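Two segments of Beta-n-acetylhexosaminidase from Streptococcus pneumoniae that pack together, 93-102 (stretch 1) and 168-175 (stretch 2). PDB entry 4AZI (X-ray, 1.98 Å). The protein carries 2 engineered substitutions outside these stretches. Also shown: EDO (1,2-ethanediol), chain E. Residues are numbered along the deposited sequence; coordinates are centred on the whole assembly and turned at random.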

ATOM      1  N   THR A  93     -15.666  -1.300  -7.970  1.00 14.48           N
ATOM      2  CA  THR A  93     -15.913  -2.328  -8.981  1.00 14.35           C
ATOM      3  C   THR A  93     -14.649  -2.573  -9.796  1.00 14.55           C
ATOM      4  O   THR A  93     -13.679  -1.807  -9.697  1.00 14.42           O
ATOM      5  CB  THR A  93     -17.015  -1.908  -9.972  1.00 14.51           C
ATOM      6  OG1 THR A  93     -16.550  -0.798 -10.749  1.00 14.00           O
ATOM      7  CG2 THR A  93     -18.319  -1.555  -9.249  1.00 13.93           C
ATOM      8  N   GLN A  94     -14.669  -3.630 -10.608  1.00 14.47           N
ATOM      9  CA  GLN A  94     -13.533  -3.976 -11.452  1.00 14.54           C
ATOM     10  C   GLN A  94     -13.260  -2.850 -12.445  1.00 14.89           C
ATOM     11  O   GLN A  94     -12.111  -2.458 -12.641  1.00 14.62           O
ATOM     12  CB  GLN A  94     -13.764  -5.300 -12.186  1.00 14.65           C
ATOM     13  CG  GLN A  94     -12.670  -5.626 -13.203  1.00 14.52           C
ATOM     14  CD  GLN A  94     -12.567  -7.105 -13.536  1.00 14.94           C
ATOM     15  OE1 GLN A  94     -13.087  -7.957 -12.817  1.00 14.67           O
ATOM     16  NE2 GLN A  94     -11.888  -7.413 -14.637  1.00 15.11           N
ATOM     17  N   ALA A  95     -14.334  -2.331 -13.043  1.00 14.72           N
ATOM     18  CA  ALA A  95     -14.264  -1.227 -13.993  1.00 15.08           C
ATOM     19  C   ALA A  95     -13.622   0.025 -13.397  1.00 15.34           C
ATOM     20  O   ALA A  95     -12.880   0.738 -14.077  1.00 15.62           O
ATOM     21  CB  ALA A  95     -15.652  -0.911 -14.529  1.00 14.80           C
ATOM     22  N   GLU A  96     -13.913   0.295 -12.129  1.00 15.26           N
ATOM     23  CA  GLU A  96     -13.352   1.462 -11.457  1.00 14.91           C
ATOM     24  C   GLU A  96     -11.846   1.337 -11.154  1.00 14.45           C
ATOM     25  O   GLU A  96     -11.087   2.279 -11.394  1.00 14.17           O
ATOM     26  CB  GLU A  96     -14.142   1.791 -10.189  1.00 15.23           C
ATOM     27  CG  GLU A  96     -15.557   2.295 -10.441  1.00 15.44           C
ATOM     28  CD  GLU A  96     -16.346   2.485  -9.161  1.00 16.05           C
ATOM     29  OE1 GLU A  96     -16.227   1.640  -8.247  1.00 15.46           O
ATOM     30  OE2 GLU A  96     -17.087   3.487  -9.063  1.00 16.31           O
ATOM     31  N   VAL A  97     -11.412   0.191 -10.627  1.00 13.96           N
ATOM     32  CA  VAL A  97      -9.981  -0.019 -10.370  1.00 13.39           C
ATOM     33  C   VAL A  97      -9.196  -0.059 -11.691  1.00 13.18           C
ATOM     34  O   VAL A  97      -8.087   0.468 -11.773  1.00 12.64           O
ATOM     35  CB  VAL A  97      -9.714  -1.262  -9.486  1.00 13.24           C
ATOM     36  CG1 VAL A  97      -8.231  -1.607  -9.435  1.00 13.17           C
ATOM     37  CG2 VAL A  97     -10.245  -1.049  -8.073  1.00 13.30           C
ATOM     38  N   THR A  98      -9.781  -0.663 -12.726  1.00 13.42           N
ATOM     39  CA  THR A  98      -9.145  -0.704 -14.054  1.00 13.61           C
ATOM     40  C   THR A  98      -8.895   0.728 -14.555  1.00 14.08           C
ATOM     41  O   THR A  98      -7.791   1.046 -15.007  1.00 14.28           O
ATOM     42  CB  THR A  98      -9.983  -1.517 -15.075  1.00 13.51           C
ATOM     43  OG1 THR A  98     -10.231  -2.827 -14.553  1.00 13.51           O
ATOM     44  CG2 THR A  98      -9.265  -1.645 -16.418  1.00 12.98           C
ATOM     45  N   GLU A  99      -9.911   1.582 -14.438  1.00 14.26           N
ATOM     46  CA  GLU A  99      -9.813   2.992 -14.828  1.00 14.56           C
ATOM     47  C   GLU A  99      -8.795   3.778 -13.993  1.00 14.48           C
ATOM     48  O   GLU A  99      -8.086   4.626 -14.530  1.00 14.32           O
ATOM     49  CB  GLU A  99     -11.186   3.678 -14.769  1.00 15.45           C
ATOM     50  CG  GLU A  99     -11.138   5.188 -14.996  1.00 16.71           C
ATOM     51  CD  GLU A  99     -12.498   5.819 -15.279  1.00 17.39           C
ATOM     52  OE1 GLU A  99     -13.532   5.132 -15.127  1.00 18.79           O
ATOM     53  OE2 GLU A  99     -12.532   7.005 -15.660  0.50 17.16           O
ATOM     54  N   LEU A 100      -8.735   3.510 -12.687  1.00 14.24           N
ATOM     55  CA  LEU A 100      -7.765   4.190 -11.814  1.00 14.13           C
ATOM     56  C   LEU A 100      -6.331   3.849 -12.224  1.00 14.49           C
ATOM     57  O   LEU A 100      -5.473   4.729 -12.316  1.00 14.57           O
ATOM     58  CB  LEU A 100      -8.012   3.850 -10.334  1.00 13.40           C
ATOM     59  CG  LEU A 100      -7.103   4.487  -9.274  1.00 13.21           C
ATOM     60  CD1 LEU A 100      -7.317   5.999  -9.167  1.00 12.88           C
ATOM     61  CD2 LEU A 100      -7.348   3.821  -7.929  1.00 12.84           C
ATOM     62  N   ILE A 101      -6.088   2.568 -12.477  1.00 14.77           N
ATOM     63  CA  ILE A 101      -4.786   2.089 -12.932  1.00 14.95           C
ATOM     64  C   ILE A 101      -4.366   2.696 -14.282  1.00 15.46           C
ATOM     65  O   ILE A 101      -3.252   3.192 -14.414  1.00 14.77           O
ATOM     66  CB  ILE A 101      -4.748   0.548 -12.963  1.00 14.84           C
ATOM     67  CG1 ILE A 101      -4.963  -0.003 -11.540  1.00 14.64           C
ATOM     68  CG2 ILE A 101      -3.430   0.052 -13.560  1.00 14.64           C
ATOM     69  CD1 ILE A 101      -5.017  -1.516 -11.445  1.00 14.92           C
ATOM     70  N   GLU A 102      -5.256   2.670 -15.275  1.00 16.73           N
ATOM     71  CA  GLU A 102      -4.992   3.324 -16.560  1.00 17.58           C
ATOM     72  C   GLU A 102      -4.707   4.810 -16.367  1.00 17.03           C
ATOM     73  O   GLU A 102      -3.744   5.340 -16.931  1.00 16.35           O
ATOM     74  CB  GLU A 102      -6.182   3.192 -17.519  1.00 19.71           C
ATOM     75  CG  GLU A 102      -6.828   1.823 -17.587  1.00 22.42           C
ATOM     76  CD  GLU A 102      -6.760   1.186 -18.959  1.00 24.38           C
ATOM     77  OE1 GLU A 102      -5.675   1.207 -19.582  1.00 26.33           O
ATOM     78  OE2 GLU A 102      -7.801   0.649 -19.408  1.00 25.33           O
ATOM     79  N   ASP A 168      -4.729 -12.552  -9.822  1.00 10.45           N
ATOM     80  CA  ASP A 168      -5.032 -12.777 -11.237  1.00 10.50           C
ATOM     81  C   ASP A 168      -5.424 -11.474 -11.955  1.00 10.56           C
ATOM     82  O   ASP A 168      -4.924 -11.195 -13.051  1.00 10.56           O
ATOM     83  CB  ASP A 168      -6.076 -13.909 -11.424  1.00 10.30           C
ATOM     84  CG  ASP A 168      -5.518 -15.301 -11.042  1.00 10.65           C
ATOM     85  OD1 ASP A 168      -4.291 -15.453 -11.017  1.00 10.23           O
ATOM     86  OD2 ASP A 168      -6.291 -16.251 -10.764  1.00 11.06           O
ATOM     87  N   PHE A 169      -6.277 -10.661 -11.331  1.00 10.51           N
ATOM     88  CA  PHE A 169      -6.665  -9.368 -11.928  1.00 10.61           C
ATOM     89  C   PHE A 169      -5.495  -8.367 -12.022  1.00 10.63           C
ATOM     90  O   PHE A 169      -5.330  -7.710 -13.049  1.00 10.49           O
ATOM     91  CB  PHE A 169      -7.867  -8.758 -11.195  1.00 10.82           C
ATOM     92  CG  PHE A 169      -8.107  -7.306 -11.517  1.00 10.89           C
ATOM     93  CD1 PHE A 169      -8.836  -6.939 -12.647  1.00 10.92           C
ATOM     94  CD2 PHE A 169      -7.601  -6.302 -10.689  1.00 10.91           C
ATOM     95  CE1 PHE A 169      -9.055  -5.601 -12.946  1.00 10.80           C
ATOM     96  CE2 PHE A 169      -7.815  -4.957 -10.984  1.00 10.83           C
ATOM     97  CZ  PHE A 169      -8.534  -4.611 -12.119  1.00 10.87           C
ATOM     98  N   PHE A 170      -4.685  -8.271 -10.967  1.00 10.48           N
ATOM     99  CA  PHE A 170      -3.553  -7.337 -10.944  1.00 10.76           C
ATOM    100  C   PHE A 170      -2.343  -7.781 -11.770  1.00 10.95           C
ATOM    101  O   PHE A 170      -1.562  -6.933 -12.194  1.00 11.01           O
ATOM    102  CB  PHE A 170      -3.123  -6.999  -9.502  1.00 10.66           C
ATOM    103  CG  PHE A 170      -4.151  -6.222  -8.737  1.00 10.66           C
ATOM    104  CD1 PHE A 170      -4.502  -4.940  -9.127  1.00 10.52           C
ATOM    105  CD2 PHE A 170      -4.780  -6.780  -7.625  1.00 10.65           C
ATOM    106  CE1 PHE A 170      -5.461  -4.222  -8.427  1.00 10.68           C
ATOM    107  CE2 PHE A 170      -5.742  -6.071  -6.922  1.00 10.61           C
ATOM    108  CZ  PHE A 170      -6.085  -4.789  -7.324  1.00 10.59           C
ATOM    109  N   ALA A 171      -2.193  -9.091 -11.996  1.00 11.38           N
ATOM    110  CA  ALA A 171      -1.114  -9.615 -12.835  1.00 11.70           C
ATOM    111  C   ALA A 171      -1.052  -8.869 -14.158  1.00 11.84           C
ATOM    112  O   ALA A 171      -2.024  -8.845 -14.915  1.00 12.01           O
ATOM    113  CB  ALA A 171      -1.279 -11.115 -13.071  1.00 11.70           C
ATOM    114  N   GLY A 172       0.082  -8.230 -14.414  1.00 12.08           N
ATOM    115  CA  GLY A 172       0.274  -7.448 -15.628  1.00 12.45           C
ATOM    116  C   GLY A 172      -0.367  -6.071 -15.634  1.00 12.81           C
ATOM    117  O   GLY A 172      -0.316  -5.380 -16.645  1.00 13.01           O
ATOM    118  N   LYS A 173      -0.971  -5.668 -14.514  1.00 12.83           N
ATOM    119  CA  LYS A 173      -1.524  -4.317 -14.366  1.00 12.52           C
ATOM    120  C   LYS A 173      -0.697  -3.494 -13.370  1.00 12.52           C
ATOM    121  O   LYS A 173      -0.613  -2.267 -13.469  1.00 12.96           O
ATOM    122  CB  LYS A 173      -2.993  -4.374 -13.923  1.00 12.74           C
ATOM    123  CG  LYS A 173      -3.937  -5.058 -14.917  1.00 12.83           C
ATOM    124  CD  LYS A 173      -5.400  -4.855 -14.541  1.00 12.74           C
ATOM    125  CE  LYS A 173      -6.343  -5.611 -15.474  1.00 12.98           C
ATOM    126  NZ  LYS A 173      -6.083  -7.083 -15.510  1.00 12.46           N
ATOM    127  N   THR A 174      -0.093  -4.178 -12.405  1.00 12.15           N
ATOM    128  CA  THR A 174       0.735  -3.546 -11.383  1.00 11.65           C
ATOM    129  C   THR A 174       2.034  -4.351 -11.262  1.00 11.71           C
ATOM    130  O   THR A 174       2.089  -5.512 -11.678  1.00 11.61           O
ATOM    131  CB  THR A 174      -0.010  -3.466 -10.024  1.00 11.61           C
ATOM    132  OG1 THR A 174      -0.295  -4.781  -9.537  1.00 11.22           O
ATOM    133  CG2 THR A 174      -1.336  -2.700 -10.160  1.00 11.63           C
ATOM    134  N   LYS A 175       3.088  -3.740 -10.731  1.00 11.59           N
ATOM    135  CA  LYS A 175       4.332  -4.479 -10.490  1.00 11.09           C
ATOM    136  C   LYS A 175       4.283  -5.169  -9.140  1.00 10.71           C
ATOM    137  O   LYS A 175       4.803  -6.278  -8.987  1.00 10.64           O
ATOM    138  CB  LYS A 175       5.562  -3.565 -10.516  1.00 11.42           C
ATOM    139  CG  LYS A 175       5.787  -2.760 -11.789  1.00 12.11           C
ATOM    140  CD  LYS A 175       7.090  -1.967 -11.651  1.00 12.32           C
ATOM    141  CE  LYS A 175       7.516  -1.340 -12.968  1.00 12.69           C
ATOM    142  NZ  LYS A 175       6.614  -0.242 -13.409  1.00 13.02           N
TER
HETATM  143  C1  EDO E2040      -9.699  -9.522 -15.405  1.00 28.31           C
HETATM  144  O1  EDO E2040     -11.078  -9.897 -15.446  1.00 28.32           O
HETATM  145  C2  EDO E2040      -9.371  -8.764 -16.684  1.00 29.06           C
HETATM  146  O2  EDO E2040      -8.696  -7.549 -16.339  1.00 28.34           O

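What holds the centre of the contact together? It is a small apolar cluster in which the F169 ring, whose CA-to-CB bond points toward stretch 1, meets V97 and I101. The closest of these approaches is V97 CG1 to F169 CE2 at 3.7 Å, with the methyl at the edge of the ring, near its plane. The same V97 methyl also touches the neighbouring aromatic side chain, CG1 lying 3.9 Å from F170 CE1, so one valine branch bridges two rings. I101 joins from the next turn of its helix: its CD1 is 4.1 Å from F170 CE1, at the edge of that ring, and a looser 4.5 Å from F169 CE2. No hydrogen bond crosses between the stretches, so the direct contact rests largely on van der Waals packing and the removal of apolar surface from water.

How does the backbone bring these side chains together? Residues 94-102 are helical, and V97 and I101 sit four residues apart, so both point toward stretch 2 from the same side of the helix. Stretch 2 supplies the end of another helix, which A171 is the first residue to leave. The chain then turns through G172, whose positive phi of 78° favours glycine, while K173 N and T174 N both bond to F170 O, at 2.7 and 3.1 Å. Q94 CA and F169 CA are each other's nearest partners across the stretches, 8.7 Å apart, as are I101 CA and K173 CA, 7.3 Å apart, so the backbones come nearer at the turn.

What does I101 meet beyond the rings? Its extended side chain, with chi1 m and chi2 t, carries CD1 to 4.1 Å from the T174 methyl CG2 and 4.3 Å from K173 CB, the start of that lysine's aliphatic chain. Its other methyl, CG2, lies 3.6 Å from K173 O, a van der Waals contact with the backbone. I101 thus spans the aromatic cluster and the turn, and no other residue of stretch 1 has more surface covered by stretch 2.

Where does the contact become polar? On the other flank of the F169 ring, T98 OG1 comes within 3.4 Å of CE1 at the ring edge, while Q94 CG lies 3.6 Å from that same carbon. The T98 hydroxyl donates to Q94 O, 2.7 Å from OG1, so its hydrogen is used within its own helix, rather than across the contact.

Can anything polar link the two sides at the edge of the contact? A bound 1,2-ethanediol, probably from the crystallisation liquor, does so: Q94 NE2 donates to EDO O1 at 2.7 Å, and K173 NZ donates to EDO O2 at 2.8 Å. The lysine can reach because its chain folds back along stretch 2, where NZ also bonds to F169 O at 2.6 Å. One amine thus ties the turn to the helix end and, through the diol, to Q94.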